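PDB 4RKQ: transcriptional regulator, LacI family from Arthrobacter sp., which probably controls transcription as a sugar-responsive regulator of the LacI family, with an effector-binding domain built like the periplasmic sugar-binding proteins. Local coordinates for residues A[59-62]-A[63-67]; A[25-28]-A[29-32]; A[31-34]-A[35-39]. All coordinates share one frame; numbering follows the deposited sequence.

Contact 1: A[59-62]-A[63-67]; sequences SGLD and AVEHL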
ATOM      1  N   SER A  59      14.493   7.632  12.496  1.00 16.50           N
ATOM      2  CA  SER A  59      13.698   8.855  12.408  1.00 17.88           C
ATOM      3  C   SER A  59      13.786   9.426  10.962  1.00 14.79           C
ATOM      4  O   SER A  59      14.626   8.976  10.168  1.00 12.51           O
ATOM      5  CB  SER A  59      14.270   9.905  13.362  1.00 17.84           C
ATOM      6  OG  SER A  59      15.542  10.387  12.883  1.00 16.98           O
ATOM      7  N   GLY A  60      12.979  10.437  10.669  1.00 14.42           N
ATOM      8  CA  GLY A  60      13.091  11.153   9.403  1.00 18.47           C
ATOM      9  C   GLY A  60      14.460  11.780   9.224  1.00 17.69           C
ATOM     10  O   GLY A  60      14.933  11.882   8.108  1.00 14.77           O
ATOM     11  N   LEU A  61      15.137  12.206  10.310  1.00 13.15           N
ATOM     12  CA  LEU A  61      16.494  12.702  10.174  1.00 16.64           C
ATOM     13  C   LEU A  61      17.462  11.607   9.718  1.00 15.35           C
ATOM     14  O   LEU A  61      18.308  11.839   8.837  1.00 13.59           O
ATOM     15  CB  LEU A  61      16.972  13.379  11.479  1.00 14.00           C
ATOM     16  CG  LEU A  61      18.322  14.021  11.510  1.00 21.39           C
ATOM     17  CD1 LEU A  61      18.304  15.146  10.477  1.00 23.91           C
ATOM     18  CD2 LEU A  61      18.638  14.559  12.901  1.00 27.51           C
ATOM     19  N   ASP A  62      17.347  10.415  10.268  1.00 17.58           N
ATOM     20  CA  ASP A  62      18.170   9.304   9.810  1.00 16.57           C
ATOM     21  C   ASP A  62      17.955   9.027   8.294  1.00 13.23           C
ATOM     22  O   ASP A  62      18.902   8.705   7.590  1.00 15.46           O
ATOM     23  CB  ASP A  62      17.826   8.031  10.540  1.00 18.24           C
ATOM     24  CG  ASP A  62      18.200   8.080  12.008  1.00 39.03           C
ATOM     25  OD1 ASP A  62      19.318   8.525  12.316  1.00 30.06           O
ATOM     26  OD2 ASP A  62      17.383   7.657  12.845  1.00 21.85           O
ATOM     27  N   ALA A  63      16.712   9.148   7.841  1.00 14.16           N
ATOM     28  CA  ALA A  63      16.392   8.891   6.463  1.00 12.74           C
ATOM     29  C   ALA A  63      17.124   9.895   5.600  1.00 15.41           C
ATOM     30  O   ALA A  63      17.771   9.529   4.635  1.00 15.31           O
ATOM     31  CB  ALA A  63      14.893   8.947   6.221  1.00 14.00           C
ATOM     32  N   VAL A  64      17.090  11.152   5.996  1.00 13.27           N
ATOM     33  CA  VAL A  64      17.741  12.217   5.222  1.00 14.65           C
ATOM     34  C   VAL A  64      19.238  12.073   5.262  1.00 14.41           C
ATOM     35  O   VAL A  64      19.876  12.210   4.241  1.00 14.62           O
ATOM     36  CB  VAL A  64      17.320  13.609   5.691  1.00 15.45           C
ATOM     37  CG1 VAL A  64      18.215  14.681   5.073  1.00 18.43           C
ATOM     38  CG2 VAL A  64      15.863  13.854   5.332  1.00 15.41           C
ATOM     39  N   GLU A  65      19.808  11.735   6.423  1.00 14.15           N
ATOM     40  CA  GLU A  65      21.231  11.427   6.510  1.00 12.00           C
ATOM     41  C   GLU A  65      21.714  10.337   5.582  1.00 15.95           C
ATOM     42  O   GLU A  65      22.782  10.450   4.970  1.00 14.89           O
ATOM     43  CB  GLU A  65      21.643  11.079   7.960  1.00 19.14           C
ATOM     44  CG  GLU A  65      21.687  12.339   8.815  1.00 24.89           C
ATOM     45  CD  GLU A  65      21.978  12.093  10.278  1.00 60.13           C
ATOM     46  OE1 GLU A  65      21.984  10.924  10.714  1.00 50.42           O
ATOM     47  OE2 GLU A  65      22.176  13.095  10.993  1.00 51.93           O
ATOM     48  N   HIS A  66      20.926   9.284   5.477  1.00 16.84           N
ATOM     49  CA  HIS A  66      21.188   8.169   4.569  1.00 15.22           C
ATOM     50  C   HIS A  66      21.092   8.581   3.088  1.00 17.87           C
ATOM     51  O   HIS A  66      21.968   8.307   2.284  1.00 14.98           O
ATOM     52  CB  HIS A  66      20.189   7.069   4.913  1.00 12.02           C
ATOM     53  CG  HIS A  66      20.080   5.971   3.918  1.00 13.15           C
ATOM     54  ND1 HIS A  66      18.872   5.408   3.579  1.00 19.24           N
ATOM     55  CD2 HIS A  66      21.023   5.261   3.255  1.00 21.91           C
ATOM     56  CE1 HIS A  66      19.072   4.414   2.727  1.00 18.37           C
ATOM     57  NE2 HIS A  66      20.366   4.317   2.503  1.00 18.23           N
ATOM     58  N   LEU A  67      20.042   9.276   2.746  1.00 11.49           N
ATOM     59  CA  LEU A  67      19.774   9.601   1.330  1.00 16.19           C
ATOM     60  C   LEU A  67      20.705  10.691   0.785  1.00 13.42           C
ATOM     61  O   LEU A  67      21.115  10.616  -0.377  1.00 13.52           O
ATOM     62  CB  LEU A  67      18.343  10.056   1.180  1.00 13.71           C
ATOM     63  CG  LEU A  67      17.190   9.073   1.377  1.00 18.88           C
ATOM     64  CD1 LEU A  67      15.854   9.785   1.428  1.00 19.16           C
ATOM     65  CD2 LEU A  67      17.206   8.053   0.277  1.00 24.81           C
TER
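Two carboxylates of like charge come close on the first turns of helix 60-67: the side chains of Asp62 and Glu65 cross at a slant, Asp62 OD1 lies 3.9 Å from Glu65 OE1, and the planes of the two groups are turned 63° apart. The other oxygen of Asp62 is engaged in a capping box with Ser59, the N-cap residue. Ser59 N donates to Asp62 OD2 over 2.9 Å with an N-H...O angle of 160°, meeting the oxygen on its anti side and somewhat out of the carboxylate plane; in return Asp62 N reaches Ser59 OG at 3.2 Å. Asp62 CG stands beside its own backbone N (chi1 -67°), which turns the carboxylate back toward Ser59. A lysine in place of Asp62 would probably leave Ser59 N without its acceptor and bring a positive charge to the helix start, disturbing the cap. Glu65 lies back along the preceding turn, its chain extended beyond CG. Its N bonds to Leu61 O at 2.8 Å. Glu65 CG passes 3.4 Å from the same Leu61 O, and OE2 ends near Leu61 CG. Ala63 N closes the first turn on Ser59 O at 3.1 Å, and His66 N bonds to Asp62 O. His66 ND1 is hydrogen-bonded to Asp51 OD2, and the ring stacks on His47 of the second subunit, while Leu61 and Val64 pack against helix 82-89. With its amino-terminal N-H groups pointing backward, the helix start is likely to favour negative charge, which would offset part of the repulsion between Asp62 and Glu65; the capping box holds one acid in place and Glu65 is the more exposed of the pair.

Contact 2: A[25-28]-A[29-32]; sequences LTNP and YFPA. With EDO (1,2-ethanediol), chain F.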
ATOM      1  N   LEU A  25       5.404   1.919   5.140  1.00 14.51           N
ATOM      2  CA  LEU A  25       4.736   1.447   3.920  1.00 14.52           C
ATOM      3  C   LEU A  25       3.481   0.623   4.261  1.00 20.03           C
ATOM      4  O   LEU A  25       2.861   0.031   3.408  1.00 20.09           O
ATOM      5  CB  LEU A  25       5.697   0.577   3.128  1.00 14.37           C
ATOM      6  CG  LEU A  25       6.816   1.305   2.353  1.00 18.50           C
ATOM      7  CD1 LEU A  25       7.909   0.343   1.938  1.00 16.37           C
ATOM      8  CD2 LEU A  25       6.223   1.990   1.148  1.00 21.61           C
ATOM      9  N   THR A  26       3.092   0.656   5.519  1.00 17.58           N
ATOM     10  CA  THR A  26       1.936  -0.095   6.000  1.00 18.31           C
ATOM     11  C   THR A  26       0.654   0.714   6.097  1.00 17.66           C
ATOM     12  O   THR A  26      -0.421   0.130   6.180  1.00 20.41           O
ATOM     13  CB  THR A  26       2.241  -0.732   7.395  1.00 16.20           C
ATOM     14  OG1 THR A  26       2.571   0.295   8.336  1.00 18.20           O
ATOM     15  CG2 THR A  26       3.414  -1.720   7.283  1.00 26.75           C
ATOM     16  N   ASN A  27       0.750   2.036   6.147  1.00 12.62           N
ATOM     17  CA  ASN A  27      -0.415   2.890   5.976  1.00 10.97           C
ATOM     18  C   ASN A  27      -0.517   3.126   4.486  1.00 17.62           C
ATOM     19  O   ASN A  27       0.408   3.684   3.912  1.00 14.63           O
ATOM     20  CB  ASN A  27      -0.205   4.187   6.714  1.00 16.41           C
ATOM     21  CG  ASN A  27      -1.299   5.205   6.432  1.00 16.59           C
ATOM     22  OD1 ASN A  27      -2.137   5.033   5.540  1.00 18.88           O
ATOM     23  ND2 ASN A  27      -1.252   6.303   7.154  1.00 18.65           N
ATOM     24  N   PRO A  28      -1.585   2.633   3.839  1.00 16.29           N
ATOM     25  CA  PRO A  28      -1.639   2.689   2.371  1.00 21.65           C
ATOM     26  C   PRO A  28      -1.498   4.086   1.753  1.00 15.24           C
ATOM     27  O   PRO A  28      -1.184   4.191   0.553  1.00 16.11           O
ATOM     28  CB  PRO A  28      -3.002   2.094   2.043  1.00 29.52           C
ATOM     29  CG  PRO A  28      -3.268   1.176   3.177  1.00 26.45           C
ATOM     30  CD  PRO A  28      -2.717   1.877   4.388  1.00 17.58           C
ATOM     31  N   TYR A  29      -1.712   5.148   2.533  1.00 13.64           N
ATOM     32  CA  TYR A  29      -1.424   6.481   2.037  1.00 16.33           C
ATOM     33  C   TYR A  29       0.004   6.585   1.528  1.00 21.12           C
ATOM     34  O   TYR A  29       0.237   7.178   0.498  1.00 13.11           O
ATOM     35  CB  TYR A  29      -1.648   7.532   3.133  1.00 17.79           C
ATOM     36  CG  TYR A  29      -1.252   8.891   2.634  1.00 13.10           C
ATOM     37  CD1 TYR A  29      -2.042   9.551   1.712  1.00 16.26           C
ATOM     38  CD2 TYR A  29      -0.053   9.487   3.012  1.00 15.63           C
ATOM     39  CE1 TYR A  29      -1.653  10.772   1.196  1.00 17.97           C
ATOM     40  CE2 TYR A  29       0.332  10.731   2.513  1.00 20.49           C
ATOM     41  CZ  TYR A  29      -0.464  11.350   1.575  1.00 20.29           C
ATOM     42  OH  TYR A  29      -0.105  12.576   1.045  1.00 18.93           O
ATOM     43  N   PHE A  30       0.977   6.034   2.252  1.00 11.18           N
ATOM     44  CA  PHE A  30       2.369   6.322   1.927  1.00 11.85           C
ATOM     45  C   PHE A  30       2.839   5.674   0.635  1.00 13.27           C
ATOM     46  O   PHE A  30       3.475   6.352  -0.166  1.00 13.81           O
ATOM     47  CB  PHE A  30       3.316   6.117   3.121  1.00 14.93           C
ATOM     48  CG  PHE A  30       3.109   7.139   4.213  1.00 12.14           C
ATOM     49  CD1 PHE A  30       3.348   8.464   3.974  1.00 15.12           C
ATOM     50  CD2 PHE A  30       2.550   6.780   5.431  1.00 20.64           C
ATOM     51  CE1 PHE A  30       3.104   9.407   4.936  1.00 16.92           C
ATOM     52  CE2 PHE A  30       2.338   7.712   6.413  1.00 22.19           C
ATOM     53  CZ  PHE A  30       2.619   9.038   6.169  1.00 23.28           C
ATOM     54  N   PRO A  31       2.460   4.439   0.368  1.00 16.25           N
ATOM     55  CA  PRO A  31       2.795   3.901  -0.956  1.00 18.50           C
ATOM     56  C   PRO A  31       2.083   4.614  -2.094  1.00 19.72           C
ATOM     57  O   PRO A  31       2.658   4.758  -3.143  1.00 15.06           O
ATOM     58  CB  PRO A  31       2.363   2.435  -0.897  1.00 21.99           C
ATOM     59  CG  PRO A  31       2.030   2.160   0.519  1.00 17.32           C
ATOM     60  CD  PRO A  31       2.030   3.391   1.321  1.00 15.59           C
ATOM     61  N   ALA A  32       0.866   5.096  -1.855  1.00 17.19           N
ATOM     62  CA  ALA A  32       0.137   5.845  -2.892  1.00 19.60           C
ATOM     63  C   ALA A  32       0.807   7.173  -3.188  1.00 14.68           C
ATOM     64  O   ALA A  32       1.017   7.548  -4.348  1.00 15.47           O
ATOM     65  CB  ALA A  32      -1.289   6.052  -2.481  1.00 20.54           C
TER
HETATM   66  C1  EDO F 402      -1.623   9.886   6.890  1.00 29.24           C
HETATM   67  O1  EDO F 402      -2.604   8.901   6.512  1.00 25.78           O
HETATM   68  C2  EDO F 402      -1.704  11.111   6.006  1.00 36.97           C
HETATM   69  O2  EDO F 402      -2.977  11.705   6.291  1.00 23.36           O
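Asn27 leads the chain into helix 29-43, and its side chain reaches across to Tyr29 and Phe30. CB rests 4.0 Å from Phe30 CD2. Beyond it, CG stands anti to the backbone N (chi1 172°), which brings the amide over the start of the helix. OD1 accepts from Tyr29 N at 3.0 Å, an Asx turn that caps the helix, although the donor comes from above the carbonyl plane, 48° out of it. The same OD1 lies against Tyr29 CB. ND2, at the tip, passes obliquely by Phe30 CE2 and donates to O1 of a bound 1,2-ethanediol at 3.0 Å. The backbone oxygen of Asn27 adds a second grip by accepting from Phe30 N at 2.9 Å. Pro31 has no N-H to offer in the next position, and its CD instead sits 3.1 Å from Asn27 O, while Leu25 CD2 approaches Pro31 CG at 4.2 Å. Ala32 N returns to regular helical bonding with Pro28 O.

The diol, probably from the crystallisation liquor, spreads its C2 over one face of the Tyr29 ring, 3.8 Å above the plane and toward the rim, and is also held by Asp227, Arg151 and Asn199. Tyr29 OH bonds to Tyr77, and Phe30 meets the same Tyr77 edge-to-face. A hydroxylated guest resting on an aromatic face and ringed by amide, carboxylate and guanidinium groups is consistent with the effector-sugar pocket of LacI-type regulators, with Asn27 serving both the helix cap and the pocket wall.

Contact 3: A[31-34]-A[35-39]; sequences PAFA and SSVVE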
ATOM      1  N   PRO A  31       2.460   4.439   0.368  1.00 16.25           N
ATOM      2  CA  PRO A  31       2.795   3.901  -0.956  1.00 18.50           C
ATOM      3  C   PRO A  31       2.083   4.614  -2.094  1.00 19.72           C
ATOM      4  O   PRO A  31       2.658   4.758  -3.143  1.00 15.06           O
ATOM      5  CB  PRO A  31       2.363   2.435  -0.897  1.00 21.99           C
ATOM      6  CG  PRO A  31       2.030   2.160   0.519  1.00 17.32           C
ATOM      7  CD  PRO A  31       2.030   3.391   1.321  1.00 15.59           C
ATOM      8  N   ALA A  32       0.866   5.096  -1.855  1.00 17.19           N
ATOM      9  CA  ALA A  32       0.137   5.845  -2.892  1.00 19.60           C
ATOM     10  C   ALA A  32       0.807   7.173  -3.188  1.00 14.68           C
ATOM     11  O   ALA A  32       1.017   7.548  -4.348  1.00 15.47           O
ATOM     12  CB  ALA A  32      -1.289   6.052  -2.481  1.00 20.54           C
ATOM     13  N   PHE A  33       1.201   7.870  -2.138  1.00 15.18           N
ATOM     14  CA  PHE A  33       1.969   9.097  -2.263  1.00 15.31           C
ATOM     15  C   PHE A  33       3.299   8.860  -2.967  1.00 19.99           C
ATOM     16  O   PHE A  33       3.651   9.548  -3.918  1.00 15.31           O
ATOM     17  CB  PHE A  33       2.220   9.703  -0.881  1.00 13.43           C
ATOM     18  CG  PHE A  33       3.204  10.820  -0.891  1.00 18.25           C
ATOM     19  CD1 PHE A  33       2.847  12.057  -1.372  1.00 17.35           C
ATOM     20  CD2 PHE A  33       4.472  10.634  -0.410  1.00 14.61           C
ATOM     21  CE1 PHE A  33       3.725  13.091  -1.397  1.00 18.60           C
ATOM     22  CE2 PHE A  33       5.363  11.668  -0.434  1.00 15.87           C
ATOM     23  CZ  PHE A  33       4.995  12.889  -0.921  1.00 16.34           C
ATOM     24  N   ALA A  34       4.062   7.888  -2.493  1.00 13.06           N
ATOM     25  CA  ALA A  34       5.331   7.573  -3.104  1.00 11.68           C
ATOM     26  C   ALA A  34       5.201   7.237  -4.572  1.00 16.07           C
ATOM     27  O   ALA A  34       5.988   7.745  -5.363  1.00 12.73           O
ATOM     28  CB  ALA A  34       6.054   6.446  -2.365  1.00 14.01           C
ATOM     29  N   SER A  35       4.237   6.399  -4.930  1.00 13.81           N
ATOM     30  CA  SER A  35       4.054   5.997  -6.315  1.00 12.48           C
ATOM     31  C   SER A  35       3.791   7.249  -7.188  1.00 13.00           C
ATOM     32  O   SER A  35       4.289   7.368  -8.300  1.00 16.98           O
ATOM     33  CB  SER A  35       2.861   5.041  -6.435  1.00 18.80           C
ATOM     34  OG  SER A  35       2.650   4.682  -7.786  1.00 19.48           O
ATOM     35  N   SER A  36       2.979   8.174  -6.682  1.00 12.58           N
ATOM     36  CA  SER A  36       2.627   9.358  -7.461  1.00 16.68           C
ATOM     37  C   SER A  36       3.866  10.233  -7.702  1.00 19.13           C
ATOM     38  O   SER A  36       4.088  10.755  -8.807  1.00 18.47           O
ATOM     39  CB  SER A  36       1.509  10.125  -6.744  1.00 22.36           C
ATOM     40  OG  SER A  36       1.390  11.391  -7.331  1.00 28.01           O
ATOM     41  N   VAL A  37       4.696  10.388  -6.676  1.00 16.26           N
ATOM     42  CA  VAL A  37       5.948  11.132  -6.807  1.00 13.22           C
ATOM     43  C   VAL A  37       6.939  10.412  -7.723  1.00 16.24           C
ATOM     44  O   VAL A  37       7.577  11.054  -8.584  1.00 13.37           O
ATOM     45  CB  VAL A  37       6.634  11.450  -5.443  1.00 13.02           C
ATOM     46  CG1 VAL A  37       7.970  12.132  -5.671  1.00 19.37           C
ATOM     47  CG2 VAL A  37       5.744  12.339  -4.583  1.00 17.95           C
ATOM     48  N   VAL A  38       7.054   9.095  -7.586  1.00 12.52           N
ATOM     49  CA  VAL A  38       7.964   8.354  -8.454  1.00 14.81           C
ATOM     50  C   VAL A  38       7.529   8.454  -9.935  1.00 16.73           C
ATOM     51  O   VAL A  38       8.390   8.588 -10.776  1.00 17.03           O
ATOM     52  CB  VAL A  38       8.120   6.905  -8.053  1.00 12.30           C
ATOM     53  CG1 VAL A  38       8.995   6.182  -9.025  1.00 11.17           C
ATOM     54  CG2 VAL A  38       8.789   6.833  -6.688  1.00 16.84           C
ATOM     55  N   GLU A  39       6.229   8.368 -10.191  1.00 18.17           N
ATOM     56  CA  GLU A  39       5.660   8.597 -11.532  1.00 19.25           C
ATOM     57  C   GLU A  39       6.109   9.932 -12.149  1.00 16.27           C
ATOM     58  O   GLU A  39       6.684   9.960 -13.239  1.00 17.26           O
ATOM     59  CB  GLU A  39       4.147   8.538 -11.514  1.00 15.26           C
ATOM     60  CG  GLU A  39       3.450   8.872 -12.857  1.00 19.07           C
ATOM     61  CD  GLU A  39       3.491   7.773 -13.905  1.00 32.76           C
ATOM     62  OE1 GLU A  39       4.139   6.721 -13.688  1.00 32.19           O
ATOM     63  OE2 GLU A  39       2.859   7.964 -14.976  1.00 34.00           O
TER
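Ala34 and Val38 meet where Ala34 O receives Val38 N at 2.8 Å, while Val38 CG2 presses on the same oxygen at 3.2 Å. The small methyl of Ala34 points away from the following turn, though its CB still touches Ser35 N at 3.1 Å. Ser35 closes the turn behind it: its N donates to Pro31 O over 2.9 Å, and its CB comes within 3.3 Å of that oxygen. Pro31 cannot donate from its own nitrogen, but its carbonyl takes a full part in the helix.

The apolar flank belongs to Val37. Val37 N bonds to Phe33 O at 3.1 Å, and the two side chains run side by side in the same direction. With Phe33 CG anti to the backbone N (chi1 169°), the ring is laid alongside Val37, whose CG2 comes down over one face in a CH-pi contact, 4.1 Å from the Phe33 centroid and 23° off the normal. The methyl is offset toward the rim at Phe33 CE1 and CZ, 3.8 Å from each, and covers part of that face.

Helix 29-43 is the crossover of a beta-alpha-beta unit between strands 17-22 and 47-52. Phe33, Ala34, Val37 and Val38 face Leu20 of strand 17-22, with Ile75 of strand 73-76 also under Phe33 and Val37. Ser36 OG bonds to Leu246 O at the start of helix 246-262, whereas Ser35, Val38 and Glu39 meet His55 of the second subunit.

From the N terminus, strand 17-22 runs into the loop that contact 2 folds onto the start of helix 29-43. Contact 3 continues along that helix, overlapping contact 2 at Pro31 and Ala32, with centres about 9 Å apart. After strand 47-52 the chain enters helix 60-67, whose first turns make contact 1, in series with the others and about 18 to 19 Å away from them between centres. None nests within or crosses another; each closes only a short turn. Together they serve two helices packed on the sheet holding strands 17-22 and 47-52, and all three have residues at the second subunit, while contact 2 also borders the diol site.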